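Cysteine synthase 3 (Entamoeba histolytica, PDB 6KR5) catalyses the last step of cysteine synthesis, the pyridoxal-phosphate-dependent replacement of the acetate of O-acetylserine by sulfide. Local coordinates at residues 86-91 with 114-119; 212-217 with 253-258. All blocks are in the same frame, centred on the assembly; numbering follows the deposited sequence. Where two conformers were deposited one is given.

Interaction 1 of 2, residues 86-91 with 114-119; sequences SGNTGI and VERQMI. With PLP (pyridoxal-5'-phosphate), chain D.
Arg116 reaches from helix 114-122 across to the turn that opens helix 88-100, its chain extended from CG to NE so that the guanidinium arrives beside Gly87 and Asn88. Gly87 CA lies over one face of that group, while Asn88 OD1 sits at its edge and in its plane. The amide and guanidinium planes stand 60° apart, and Asn88 OD1 takes two weak, long hydrogen bonds, from Arg116 NE at 3.3 Å and from Arg116 NH2 at 3.4 Å. The strongest polar partner of Arg116 is Ser113 OG, which meets NH1. Asn88 OD1 is also bonded by Arg312 NH1, so three N-H groups of two arginines converge on this one buried oxygen. With CG beside the backbone N (chi1 -72°), the Asn88 amide lies between Arg116 and the cofactor: Asn88 ND2 donates to the phenolic O3 of PLP at 2.9 Å and 160°, and is bonded to Asp308 OD2 as well. Acceptors at ND2 and donors at OD1 together define the orientation of the amide. Ile91 CD1 touches Arg116 CG at 3.9 Å, the two chains crossing at about a right angle, and Ile91 crosses Ile119 obliquely, CD1 to CD1 at 4.1 Å. Arg116 thus backs the asparagine in this protein; an asparagine on PLP O3 is itself characteristic of the cofactor site of cysteine synthases, which are fold-type II PLP enzymes.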
# COMPACT_ATOMS: atom_id res chain seq x y z
N SER B 86 16.93 -7.90 -6.05
CA SER B 86 15.93 -8.76 -5.44
C SER B 86 14.93 -7.96 -4.61
O SER B 86 14.07 -8.56 -3.95
CB SER B 86 16.60 -9.84 -4.59
OG SER B 86 17.54 -10.59 -5.35
N GLY B 87 15.03 -6.63 -4.63
CA GLY B 87 14.22 -5.80 -3.76
C GLY B 87 13.29 -4.81 -4.43
O GLY B 87 12.81 -5.03 -5.54
N ASN B 88 13.04 -3.70 -3.75
CA ASN B 88 12.02 -2.77 -4.22
C ASN B 88 12.40 -2.11 -5.53
O ASN B 88 11.51 -1.68 -6.28
CB ASN B 88 11.76 -1.72 -3.15
CG ASN B 88 11.01 -2.28 -1.97
OD1 ASN B 88 10.17 -3.18 -2.12
ND2 ASN B 88 11.29 -1.75 -0.79
N THR B 89 13.69 -1.97 -5.84
CA THR B 89 14.07 -1.35 -7.10
C THR B 89 13.48 -2.10 -8.28
O THR B 89 13.01 -1.48 -9.25
CB THR B 89 15.59 -1.28 -7.20
OG1 THR B 89 16.06 -0.40 -6.18
CG2 THR B 89 16.04 -0.77 -8.57
N GLY B 90 13.49 -3.43 -8.21
CA GLY B 90 12.89 -4.20 -9.28
C GLY B 90 11.42 -3.91 -9.45
O GLY B 90 10.93 -3.79 -10.58
N ILE B 91 10.70 -3.76 -8.33
CA ILE B 91 9.27 -3.45 -8.41
C ILE B 91 9.06 -2.08 -9.05
O ILE B 91 8.20 -1.91 -9.93
CB ILE B 91 8.63 -3.51 -7.02
CG1 ILE B 91 8.72 -4.93 -6.46
CG2 ILE B 91 7.20 -3.01 -7.09
CD1 ILE B 91 8.29 -5.01 -4.99
N VAL B 114 10.84 -14.61 -3.27
CA VAL B 114 9.91 -15.22 -4.21
C VAL B 114 8.62 -14.41 -4.32
O VAL B 114 7.98 -14.41 -5.38
CB VAL B 114 9.63 -16.68 -3.80
CG1 VAL B 114 10.88 -17.52 -4.04
CG2 VAL B 114 9.20 -16.76 -2.35
N GLU B 115 8.24 -13.70 -3.26
CA GLU B 115 7.06 -12.84 -3.36
C GLU B 115 7.32 -11.66 -4.29
O GLU B 115 6.47 -11.32 -5.12
CB GLU B 115 6.64 -12.34 -1.98
CG GLU B 115 6.30 -13.45 -1.01
CD GLU B 115 5.99 -12.92 0.38
OE1 GLU B 115 6.78 -12.11 0.91
OE2 GLU B 115 4.94 -13.32 0.94
N ARG B 116 8.51 -11.05 -4.20
CA ARG B 116 8.84 -9.96 -5.11
C ARG B 116 8.98 -10.47 -6.54
O ARG B 116 8.63 -9.76 -7.48
CB ARG B 116 10.12 -9.25 -4.67
CG ARG B 116 9.90 -8.24 -3.56
CD ARG B 116 11.12 -7.36 -3.45
NE ARG B 116 11.03 -6.39 -2.36
CZ ARG B 116 11.29 -6.67 -1.09
NH1 ARG B 116 11.65 -7.90 -0.74
NH2 ARG B 116 11.19 -5.73 -0.17
N GLN B 117 9.50 -11.70 -6.70
CA GLN B 117 9.49 -12.35 -8.01
C GLN B 117 8.09 -12.37 -8.59
O GLN B 117 7.89 -12.08 -9.77
CB GLN B 117 9.99 -13.79 -7.90
CG GLN B 117 11.46 -13.92 -7.80
CD GLN B 117 11.92 -15.36 -7.86
OE1 GLN B 117 11.43 -16.15 -8.68
NE2 GLN B 117 12.85 -15.72 -6.98
N MET B 118 7.12 -12.77 -7.77
CA MET B 118 5.75 -12.86 -8.25
C MET B 118 5.21 -11.48 -8.61
O MET B 118 4.52 -11.33 -9.63
CB MET B 118 4.89 -13.54 -7.18
CG MET B 118 3.43 -13.68 -7.51
SD MET B 118 2.63 -14.62 -6.19
CE MET B 118 3.49 -16.18 -6.30
N ILE B 119 5.51 -10.47 -7.80
CA ILE B 119 5.07 -9.11 -8.13
C ILE B 119 5.67 -8.67 -9.46
O ILE B 119 4.96 -8.16 -10.34
CB ILE B 119 5.43 -8.12 -7.01
CG1 ILE B 119 4.64 -8.39 -5.73
CG2 ILE B 119 5.19 -6.68 -7.47
CD1 ILE B 119 5.17 -7.57 -4.57
N1 PLP D . 14.60 0.81 2.63
C2 PLP D . 13.97 0.19 1.58
C2A PLP D . 12.90 -0.81 1.89
C3 PLP D . 14.32 0.50 0.28
O3 PLP D . 13.68 -0.14 -0.74
C4 PLP D . 15.32 1.43 0.04
C4A PLP D . 15.79 1.71 -1.35
O4A PLP D . 15.30 1.09 -2.30
C5 PLP D . 15.95 2.06 1.11
C6 PLP D . 15.59 1.74 2.39
C5A PLP D . 17.07 3.06 0.91
O4P PLP D . 16.75 4.15 0.10
P PLP D . 17.93 4.72 -0.83
O1P PLP D . 19.15 4.95 0.05
O2P PLP D . 18.22 3.68 -1.87
O3P PLP D . 17.43 5.99 -1.42

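Interaction 2 of 2, residues 212-217 with 253-258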
# COMPACT_ATOMS: atom_id res chain seq x y z
N LYS B 212 20.06 19.63 9.07
CA LYS B 212 20.99 18.55 9.40
C LYS B 212 20.56 17.28 8.68
O LYS B 212 19.38 16.91 8.71
CB LYS B 212 21.01 18.33 10.91
CG LYS B 212 21.99 17.28 11.38
CD LYS B 212 21.92 17.08 12.89
CE LYS B 212 22.99 16.10 13.37
NZ LYS B 212 22.88 15.88 14.84
N VAL B 213 21.51 16.61 8.04
CA VAL B 213 21.25 15.39 7.28
C VAL B 213 21.82 14.21 8.07
O VAL B 213 23.03 14.15 8.32
CB VAL B 213 21.86 15.47 5.88
CG1 VAL B 213 21.73 14.13 5.17
CG2 VAL B 213 21.17 16.58 5.09
N VAL B 214 20.96 13.27 8.44
CA VAL B 214 21.37 12.11 9.23
C VAL B 214 21.21 10.86 8.37
O VAL B 214 20.09 10.51 7.96
CB VAL B 214 20.54 11.99 10.52
CG1 VAL B 214 20.92 10.74 11.29
CG2 VAL B 214 20.71 13.25 11.38
N ALA B 215 22.32 10.17 8.11
CA ALA B 215 22.29 8.89 7.40
C ALA B 215 22.29 7.75 8.40
O ALA B 215 22.97 7.81 9.43
CB ALA B 215 23.51 8.77 6.47
N VAL B 216 21.53 6.69 8.10
CA VAL B 216 21.36 5.54 8.99
C VAL B 216 21.84 4.28 8.28
O VAL B 216 21.53 4.06 7.11
CB VAL B 216 19.89 5.40 9.43
CG1 VAL B 216 19.69 4.22 10.39
CG2 VAL B 216 19.41 6.71 10.04
N GLU B 217 22.60 3.46 8.99
CA GLU B 217 23.09 2.21 8.42
C GLU B 217 23.09 1.14 9.51
O GLU B 217 23.04 1.45 10.70
CB GLU B 217 24.50 2.39 7.82
CG GLU B 217 25.57 2.84 8.80
CD GLU B 217 26.96 2.92 8.15
OE1 GLU B 217 27.10 2.55 6.96
OE2 GLU B 217 27.90 3.35 8.84
N GLU B 253 25.78 13.48 9.98
CA GLU B 253 25.89 12.50 11.04
C GLU B 253 25.51 11.14 10.47
O GLU B 253 24.55 11.05 9.69
CB GLU B 253 24.99 12.85 12.23
CG GLU B 253 24.93 11.79 13.33
CD GLU B 253 23.84 12.05 14.35
OE1 GLU B 253 22.94 12.88 14.06
OE2 GLU B 253 23.86 11.42 15.43
N ILE B 254 26.26 10.11 10.84
CA ILE B 254 25.91 8.73 10.53
C ILE B 254 25.51 8.05 11.83
O ILE B 254 26.30 8.01 12.79
CB ILE B 254 27.08 7.98 9.87
CG1 ILE B 254 27.55 8.73 8.62
CG2 ILE B 254 26.66 6.55 9.54
CD1 ILE B 254 28.99 8.44 8.22
N THR B 255 24.30 7.49 11.87
CA THR B 255 23.83 6.80 13.07
C THR B 255 23.67 5.32 12.77
O THR B 255 22.77 4.95 11.99
CB THR B 255 22.51 7.39 13.55
OG1 THR B 255 22.71 8.77 13.88
CG2 THR B 255 22.01 6.65 14.79
N PRO B 256 24.51 4.46 13.32
CA PRO B 256 24.32 3.02 13.15
C PRO B 256 23.20 2.51 14.04
O PRO B 256 23.03 2.97 15.17
CB PRO B 256 25.67 2.43 13.58
CG PRO B 256 26.17 3.40 14.60
CD PRO B 256 25.70 4.77 14.14
N ILE B 257 22.44 1.55 13.52
CA ILE B 257 21.32 0.96 14.25
C ILE B 257 21.45 -0.56 14.18
O ILE B 257 21.64 -1.12 13.10
CB ILE B 257 19.95 1.41 13.67
CG1 ILE B 257 19.73 2.92 13.86
CG2 ILE B 257 18.81 0.60 14.29
CD1 ILE B 257 19.48 3.36 15.34
N LYS B 258 21.37 -1.21 15.34
CA LYS B 258 21.43 -2.67 15.36
C LYS B 258 20.21 -3.28 14.68
O LYS B 258 19.07 -2.82 14.87
CB LYS B 258 21.52 -3.19 16.80
CG LYS B 258 22.80 -2.81 17.55
CD LYS B 258 22.70 -3.31 18.98
CE LYS B 258 23.99 -3.09 19.75
NZ LYS B 258 23.79 -3.40 21.19
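Two parallel strands, 212-218 and 253-257, pair here at one edge of the larger mixed sheet of this fold-type II PLP enzyme, with 253-257 the outermost strand within the chain. Their segments run 29° apart, and Val214 to Glu217 stand in register with Glu253 to Pro256. As parallel pairing requires, the bonds alternate: Ala215 N donates to Glu253 O at 2.9 Å, and Ala215 O in turn accepts from Thr255 N at 2.8 Å, nearly along the C=O axis. Glu217 N reaches Thr255 O only weakly, whereas Glu217 O receives Ile257 N at 2.9 Å. Thr255 and Ile257 thus bond to strand 212-218 on either side of Pro256, whose missing N-H is not used in this pair and whose CA makes a CA-H...O contact with the same Glu217 oxygen.

Val214, Val216, Glu253 and Thr255 share one face, where helix 279-292 packs through Ala287 against Val216 and Thr255. Val216 CG1, anti to the backbone N, also meets Ile257 CG1 at 3.7 Å. Ala215, Glu217, Ile254 and Pro256 occupy the other face. There Glu217 takes the crowded rotamer between N and carbonyl carbon (chi1 60°), which sets OE2 3.5 Å from Ile254 CG2; its carboxylate is held by Leu224 N and Ser225 OG. At the start of the pair, Lys212 and Glu253 form a salt bridge, though each has its stronger partner outside the pair, Glu291 for Lys212 and Lys294 for Glu253. The fully extended Lys212 brings NZ to 3.1 Å from Glu253 OE1, approaching 53° out of the carboxylate plane.

Interactions 1 and 2 lie on opposite sides of the chain's centre, about 26 Å apart between centres, and share no helix or strand. The 86-91/114-119 contact is buried and joins two helices associated with the smaller parallel sheet; side chains carry it, and its polar part leads directly to PLP. The 212-217/253-258 contact belongs to the larger sheet and is only partly buried. Main-chain bonds provide its regular framework, while its salt bridge involves the partly exposed Lys212 and Glu253. The second subunit packs near interaction 1, on Ile119 among others, but touches neither segment of interaction 2, where the side chain of Ala215 is about 9 Å from PLP.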